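Local coordinates for CaaX farnesyltransferase alpha subunit Ram2 (Aspergillus fumigatus, PDB 4L9P), which probably forms, with its beta subunit, the heterodimeric enzyme that transfers farnesyl groups to the cysteine of C-terminal CAAX motifs in proteins, at residues 175-180 against 209-214; 202-207 against 262-267. The protein carries 1 engineered substitution. All blocks are in the same frame, centred on the assembly; numbering follows the deposited sequence.

Interaction 1 (175-180 against 209-214); sequences KLWDHP and GPRDEN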
loop_
_atom_site.group_PDB
_atom_site.type_symbol
_atom_site.label_atom_id
_atom_site.label_comp_id
_atom_site.label_asym_id
_atom_site.label_seq_id
_atom_site.Cartn_x
_atom_site.Cartn_y
_atom_site.Cartn_z
ATOM N N LYS A 175 -17.137 -8.642 19.895
ATOM C CA LYS A 175 -16.505 -9.859 20.471
ATOM C C LYS A 175 -17.076 -11.127 19.786
ATOM O O LYS A 175 -17.597 -12.044 20.429
ATOM C CB LYS A 175 -16.671 -9.937 22.028
ATOM C CG LYS A 175 -16.060 -8.688 22.683
ATOM C CD LYS A 175 -16.021 -8.825 24.248
ATOM C CE LYS A 175 -15.534 -7.532 24.907
ATOM N NZ LYS A 175 -14.117 -7.194 24.515
ATOM N N LEU A 176 -16.922 -11.157 18.470
ATOM C CA LEU A 176 -17.555 -12.173 17.619
ATOM C C LEU A 176 -16.618 -13.309 17.206
ATOM O O LEU A 176 -16.945 -14.076 16.311
ATOM C CB LEU A 176 -18.174 -11.529 16.376
ATOM C CG LEU A 176 -19.129 -10.380 16.655
ATOM C CD1 LEU A 176 -19.585 -9.853 15.286
ATOM C CD2 LEU A 176 -20.304 -10.885 17.477
ATOM N N TRP A 177 -15.442 -13.444 17.840
ATOM C CA TRP A 177 -14.451 -14.450 17.356
ATOM C C TRP A 177 -15.074 -15.828 17.314
ATOM O O TRP A 177 -14.797 -16.587 16.362
ATOM C CB TRP A 177 -13.199 -14.494 18.200
ATOM C CG TRP A 177 -12.423 -13.229 18.222
ATOM C CD1 TRP A 177 -11.415 -12.870 17.359
ATOM C CD2 TRP A 177 -12.531 -12.172 19.173
ATOM N NE1 TRP A 177 -10.907 -11.638 17.699
ATOM C CE2 TRP A 177 -11.594 -11.178 18.797
ATOM C CE3 TRP A 177 -13.344 -11.941 20.289
ATOM C CZ2 TRP A 177 -11.398 -10.021 19.525
ATOM C CZ3 TRP A 177 -13.144 -10.776 21.014
ATOM C CH2 TRP A 177 -12.182 -9.822 20.616
ATOM N N ASP A 178 -15.940 -16.147 18.291
ATOM C CA ASP A 178 -16.555 -17.496 18.350
ATOM C C ASP A 178 -17.998 -17.505 17.871
ATOM O O ASP A 178 -18.732 -18.517 18.003
ATOM C CB ASP A 178 -16.500 -18.060 19.774
ATOM C CG ASP A 178 -15.048 -18.324 20.227
ATOM O OD1 ASP A 178 -14.169 -18.609 19.347
ATOM O OD2 ASP A 178 -14.757 -18.170 21.419
ATOM N N HIS A 179 -18.410 -16.384 17.258
ATOM C CA HIS A 179 -19.817 -16.317 16.742
ATOM C C HIS A 179 -19.917 -17.225 15.507
ATOM O O HIS A 179 -19.122 -17.085 14.567
ATOM C CB HIS A 179 -20.119 -14.864 16.414
ATOM C CG HIS A 179 -21.526 -14.593 15.980
ATOM N ND1 HIS A 179 -22.082 -15.023 14.776
ATOM C CD2 HIS A 179 -22.498 -13.904 16.636
ATOM C CE1 HIS A 179 -23.338 -14.585 14.715
ATOM N NE2 HIS A 179 -23.600 -13.908 15.834
ATOM N N PRO A 180 -20.917 -18.103 15.401
ATOM C CA PRO A 180 -20.859 -19.128 14.360
ATOM C C PRO A 180 -21.044 -18.535 12.975
ATOM O O PRO A 180 -20.541 -19.160 12.013
ATOM C CB PRO A 180 -22.035 -20.060 14.680
ATOM C CG PRO A 180 -22.780 -19.384 15.742
ATOM C CD PRO A 180 -21.952 -18.396 16.443
ATOM N N GLY A 209 -6.301 -14.838 16.284
ATOM C CA GLY A 209 -6.009 -13.433 16.553
ATOM C C GLY A 209 -6.119 -13.034 18.013
ATOM O O GLY A 209 -6.903 -13.618 18.759
ATOM N N PRO A 210 -5.326 -12.054 18.464
ATOM C CA PRO A 210 -5.399 -11.679 19.893
ATOM C C PRO A 210 -6.749 -11.071 20.259
ATOM O O PRO A 210 -7.324 -10.313 19.486
ATOM C CB PRO A 210 -4.275 -10.640 20.058
ATOM C CG PRO A 210 -3.574 -10.557 18.727
ATOM C CD PRO A 210 -4.253 -11.401 17.707
ATOM N N ARG A 211 -7.217 -11.347 21.457
ATOM C CA ARG A 211 -8.534 -10.903 21.856
ATOM C C ARG A 211 -8.517 -10.043 23.116
ATOM O O ARG A 211 -9.577 -9.604 23.554
ATOM C CB ARG A 211 -9.431 -12.136 22.119
ATOM C CG ARG A 211 -9.575 -13.128 20.953
ATOM C CD ARG A 211 -10.516 -14.267 21.374
ATOM N NE ARG A 211 -10.597 -15.325 20.350
ATOM C CZ ARG A 211 -11.489 -16.312 20.409
ATOM N NH1 ARG A 211 -12.359 -16.365 21.456
ATOM N NH2 ARG A 211 -11.525 -17.236 19.437
ATOM N N ASP A 212 -7.359 -9.831 23.730
ATOM C CA ASP A 212 -7.332 -9.165 25.023
ATOM C C ASP A 212 -7.761 -7.707 24.858
ATOM O O ASP A 212 -7.072 -6.929 24.188
ATOM C CB ASP A 212 -5.919 -9.268 25.566
ATOM C CG ASP A 212 -5.790 -8.721 26.985
ATOM O OD1 ASP A 212 -6.686 -8.006 27.483
ATOM O OD2 ASP A 212 -4.762 -9.030 27.607
ATOM N N GLU A 213 -8.860 -7.310 25.501
ATOM C CA GLU A 213 -9.378 -5.969 25.240
ATOM C C GLU A 213 -8.517 -4.891 25.899
ATOM O O GLU A 213 -8.617 -3.719 25.545
ATOM C CB GLU A 213 -10.850 -5.856 25.654
ATOM C CG GLU A 213 -11.047 -5.668 27.114
ATOM C CD GLU A 213 -12.510 -5.629 27.495
ATOM O OE1 GLU A 213 -13.394 -5.668 26.592
ATOM O OE2 GLU A 213 -12.762 -5.562 28.718
ATOM N N ASN A 214 -7.632 -5.306 26.802
ATOM C CA ASN A 214 -6.705 -4.400 27.461
ATOM C C ASN A 214 -5.402 -4.172 26.708
ATOM O O ASN A 214 -4.526 -3.472 27.181
ATOM C CB ASN A 214 -6.400 -4.905 28.863
ATOM C CG ASN A 214 -7.626 -4.907 29.745
ATOM O OD1 ASN A 214 -8.404 -3.925 29.758
ATOM N ND2 ASN A 214 -7.822 -6.005 30.499
HETATM O O HOH W 1 -8.250 -10.521 16.897
#
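R211 lies flat along the indole of W177, and this pair joins two loops of the helical-hairpin repeat array of a prenyltransferase alpha subunit: segment 175-180, the turn between helix 161-174 and helix 180-192, and the loop segment 209-214, which follows helix 197-208. The stacking contact is a CH-pi interaction, with R211 CG 3.6 Å from the centroid of the W177 five-membered ring and nearly on its normal. From there the arginine chain runs extended (chi2 -179°, CD anti to CA), and the two side chains slide past each other in opposite directions, ring and guanidinium planes almost parallel. The guanidinium thus ends up beyond the pyrrole, with W177 CB 3.3 Å from R211 CZ and over the centre of one of its faces.

Charge pairing comes next. R211 grips D178 end-on, NH1 to OD2 at 3.0 Å and NH2 to OD1 at the same length; the first bond is the straighter, 163° at the hydrogen. The carboxylate is turned 61° from the guanidinium, and both oxygens are met from above its plane. R211 NH2 probably also bonds to L206 O. A second salt bridge lies on the exposed side: K175 NZ reaches E213 OE1 at 2.7 Å, on the anti side of that oxygen.

Water completes the contact at the pyrrole end of the indole, where one molecule accepts from W177 NE1 at 3.0 Å and donates to P210 O at 2.8 Å.

Interaction 2 (202-207 against 262-267); sequences HRYMLR and WSYARG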
loop_
_atom_site.group_PDB
_atom_site.type_symbol
_atom_site.label_atom_id
_atom_site.label_comp_id
_atom_site.label_asym_id
_atom_site.label_seq_id
_atom_site.Cartn_x
_atom_site.Cartn_y
_atom_site.Cartn_z
ATOM N N HIS A 202 -9.242 -13.579 7.415
ATOM C CA HIS A 202 -10.264 -13.378 8.476
ATOM C C HIS A 202 -10.341 -14.637 9.312
ATOM O O HIS A 202 -10.508 -14.551 10.551
ATOM C CB HIS A 202 -11.598 -13.080 7.809
ATOM C CG HIS A 202 -12.634 -12.559 8.776
ATOM N ND1 HIS A 202 -12.569 -11.272 9.267
ATOM C CD2 HIS A 202 -13.758 -13.122 9.298
ATOM C CE1 HIS A 202 -13.594 -11.070 10.071
ATOM N NE2 HIS A 202 -14.311 -12.185 10.122
ATOM N N ARG A 203 -10.174 -15.820 8.718
ATOM C CA ARG A 203 -10.195 -17.086 9.506
ATOM C C ARG A 203 -9.082 -17.053 10.559
ATOM O O ARG A 203 -9.296 -17.464 11.705
ATOM C CB ARG A 203 -9.984 -18.306 8.595
ATOM C CG ARG A 203 -10.281 -19.622 9.374
ATOM C CD ARG A 203 -9.996 -20.867 8.450
ATOM N NE ARG A 203 -10.378 -22.026 9.238
ATOM C CZ ARG A 203 -11.559 -22.631 9.195
ATOM N NH1 ARG A 203 -12.490 -22.290 8.276
ATOM N NH2 ARG A 203 -11.807 -23.592 10.088
ATOM N N TYR A 204 -7.901 -16.587 10.152
ATOM C CA TYR A 204 -6.804 -16.530 11.117
ATOM C C TYR A 204 -7.182 -15.594 12.304
ATOM O O TYR A 204 -6.956 -15.917 13.481
ATOM C CB TYR A 204 -5.505 -16.033 10.445
ATOM C CG TYR A 204 -4.372 -16.043 11.462
ATOM C CD1 TYR A 204 -4.124 -14.938 12.314
ATOM C CD2 TYR A 204 -3.505 -17.153 11.556
ATOM C CE1 TYR A 204 -3.090 -14.960 13.260
ATOM C CE2 TYR A 204 -2.454 -17.177 12.480
ATOM C CZ TYR A 204 -2.280 -16.085 13.354
ATOM O OH TYR A 204 -1.265 -16.112 14.301
ATOM N N MET A 205 -7.773 -14.453 12.018
ATOM C CA MET A 205 -8.192 -13.582 13.101
ATOM C C MET A 205 -9.186 -14.292 14.034
ATOM O O MET A 205 -9.060 -14.234 15.286
ATOM C CB MET A 205 -8.858 -12.377 12.527
ATOM C CG MET A 205 -9.214 -11.357 13.602
ATOM S SD MET A 205 -10.960 -11.085 13.685
ATOM C CE MET A 205 -11.668 -11.795 12.328
ATOM N N LEU A 206 -10.168 -14.983 13.449
ATOM C CA LEU A 206 -11.208 -15.616 14.298
ATOM C C LEU A 206 -10.563 -16.657 15.171
ATOM O O LEU A 206 -10.968 -16.809 16.335
ATOM C CB LEU A 206 -12.240 -16.316 13.404
ATOM C CG LEU A 206 -13.095 -15.387 12.540
ATOM C CD1 LEU A 206 -14.010 -16.213 11.631
ATOM C CD2 LEU A 206 -13.918 -14.383 13.382
ATOM N N ARG A 207 -9.618 -17.424 14.639
ATOM C CA ARG A 207 -9.091 -18.575 15.383
ATOM C C ARG A 207 -7.879 -18.270 16.258
ATOM O O ARG A 207 -7.745 -18.861 17.352
ATOM C CB ARG A 207 -8.758 -19.714 14.427
ATOM C CG ARG A 207 -10.002 -20.296 13.697
ATOM C CD ARG A 207 -10.848 -21.047 14.678
ATOM N NE ARG A 207 -11.767 -21.971 14.032
ATOM C CZ ARG A 207 -13.069 -22.014 14.317
ATOM N NH1 ARG A 207 -13.599 -21.084 15.139
ATOM N NH2 ARG A 207 -13.832 -22.931 13.732
ATOM N N TRP A 262 -1.638 -22.987 2.485
ATOM C CA TRP A 262 -0.270 -23.306 2.915
ATOM C C TRP A 262 0.236 -22.199 3.830
ATOM O O TRP A 262 0.868 -22.467 4.868
ATOM C CB TRP A 262 0.670 -23.456 1.716
ATOM C CG TRP A 262 0.405 -24.686 0.889
ATOM C CD1 TRP A 262 -0.298 -24.740 -0.272
ATOM C CD2 TRP A 262 0.941 -25.996 1.101
ATOM N NE1 TRP A 262 -0.265 -26.030 -0.802
ATOM C CE2 TRP A 262 0.475 -26.820 0.038
ATOM C CE3 TRP A 262 1.756 -26.573 2.102
ATOM C CZ2 TRP A 262 0.835 -28.193 -0.073
ATOM C CZ3 TRP A 262 2.073 -27.959 2.014
ATOM C CH2 TRP A 262 1.638 -28.727 0.914
ATOM N N SER A 263 -0.014 -20.941 3.454
ATOM C CA SER A 263 0.415 -19.816 4.294
ATOM C C SER A 263 -0.361 -19.838 5.615
ATOM O O SER A 263 0.198 -19.556 6.666
ATOM C CB SER A 263 0.192 -18.502 3.569
ATOM O OG SER A 263 0.984 -18.480 2.368
ATOM N N TYR A 264 -1.645 -20.149 5.565
ATOM C CA TYR A 264 -2.441 -20.211 6.801
ATOM C C TYR A 264 -1.843 -21.292 7.720
ATOM O O TYR A 264 -1.621 -21.054 8.924
ATOM C CB TYR A 264 -3.885 -20.527 6.427
ATOM C CG TYR A 264 -4.799 -20.613 7.602
ATOM C CD1 TYR A 264 -5.277 -19.429 8.197
ATOM C CD2 TYR A 264 -5.179 -21.843 8.147
ATOM C CE1 TYR A 264 -6.110 -19.495 9.297
ATOM C CE2 TYR A 264 -6.032 -21.933 9.274
ATOM C CZ TYR A 264 -6.482 -20.749 9.838
ATOM O OH TYR A 264 -7.307 -20.769 10.952
ATOM N N ALA A 265 -1.518 -22.457 7.178
ATOM C CA ALA A 265 -0.943 -23.524 8.015
ATOM C C ALA A 265 0.396 -23.140 8.622
ATOM O O ALA A 265 0.662 -23.444 9.792
ATOM C CB ALA A 265 -0.790 -24.847 7.216
ATOM N N ARG A 266 1.241 -22.463 7.847
ATOM C CA ARG A 266 2.478 -21.930 8.450
ATOM C C ARG A 266 2.137 -21.017 9.624
ATOM O O ARG A 266 2.806 -21.064 10.656
ATOM C CB ARG A 266 3.322 -21.180 7.433
ATOM C CG ARG A 266 3.934 -22.086 6.393
ATOM C CD ARG A 266 4.597 -21.317 5.315
ATOM N NE ARG A 266 5.393 -22.120 4.368
ATOM C CZ ARG A 266 6.704 -22.374 4.478
ATOM N NH1 ARG A 266 7.400 -21.963 5.523
ATOM N NH2 ARG A 266 7.308 -23.060 3.512
ATOM N N GLY A 267 1.143 -20.163 9.458
ATOM C CA GLY A 267 0.771 -19.281 10.548
ATOM C C GLY A 267 0.240 -20.047 11.739
ATOM O O GLY A 267 0.534 -19.698 12.903
HETATM O O HOH W 2 1.133 -17.016 13.493
#
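Y264 reaches across to helix 202-207 with its ring edge leading. CG stands anti to the backbone N (chi1 -180°), and CE1 comes to 3.5 Å from the backbone N of Y204, with Y204 CA in the plane of the ring. Y204 CB packs beside the same edge, 3.7 Å from Y264 CE1. The two tyrosines cross obliquely, and CE1 of Y264 lies near the plane of the Y204 ring, at its edge.

R203 passes the end of Y264 at about a right angle. Its extended chain lays CG 3.6 Å from Y264 OH, with CD and NE close to the same oxygen, and its guanidinium stands 84° from the tyrosine ring. R207 adds CB and CG at 3.9 Å from that hydroxyl before its chain bends away at chi2. E244 takes up the polar ends of all three: OE1 meets both Y264 OH and R203 NE, while OE2 pairs with R207 NE. Flanked by two arginines, this carboxylate would be expected to stay ionised.

The helices run nearly parallel, crossing at -22° with axes 10.9 Å apart, which is consistent with the right-handed superhelical array of helices in prenyltransferase alpha subunits. Helix 238-254, which carries E244, lies between them in sequence.

Further along, G267 brings its backbone against the edge of the Y204 ring, G267 O lying in the ring plane 3.9 Å from Y204 CE2. Y204 also stacks on Y298 of the beta subunit Ram1, so the contact extends into the dimer interface. Beyond the ring, a water links Y204 OH, at 2.7 Å, to G267 O, to which it donates at 2.8 Å.

Interactions 1 and 2 have centres 15 Å apart and share helix 197-208: the 202-207 segment of interaction 2 runs almost directly into the 209-214 loop of interaction 1. They touch through the C-terminal turn of that helix. R211 NH2 of interaction 1 probably bonds to L206 O at 3.2 Å, and W177 CD1 packs 3.4 Å from M205 O. Along the chain their segments alternate; interaction 1 joins the loops after helix 161-174 and helix 197-208, whereas interaction 2 joins helix 197-208 to helix 259-272. Interaction 1 is a surface contact with no Ram1 residue against it; interaction 2 is buried and meets Ram1 through Y204. None of the contacts described involves the isoprenoid analogue.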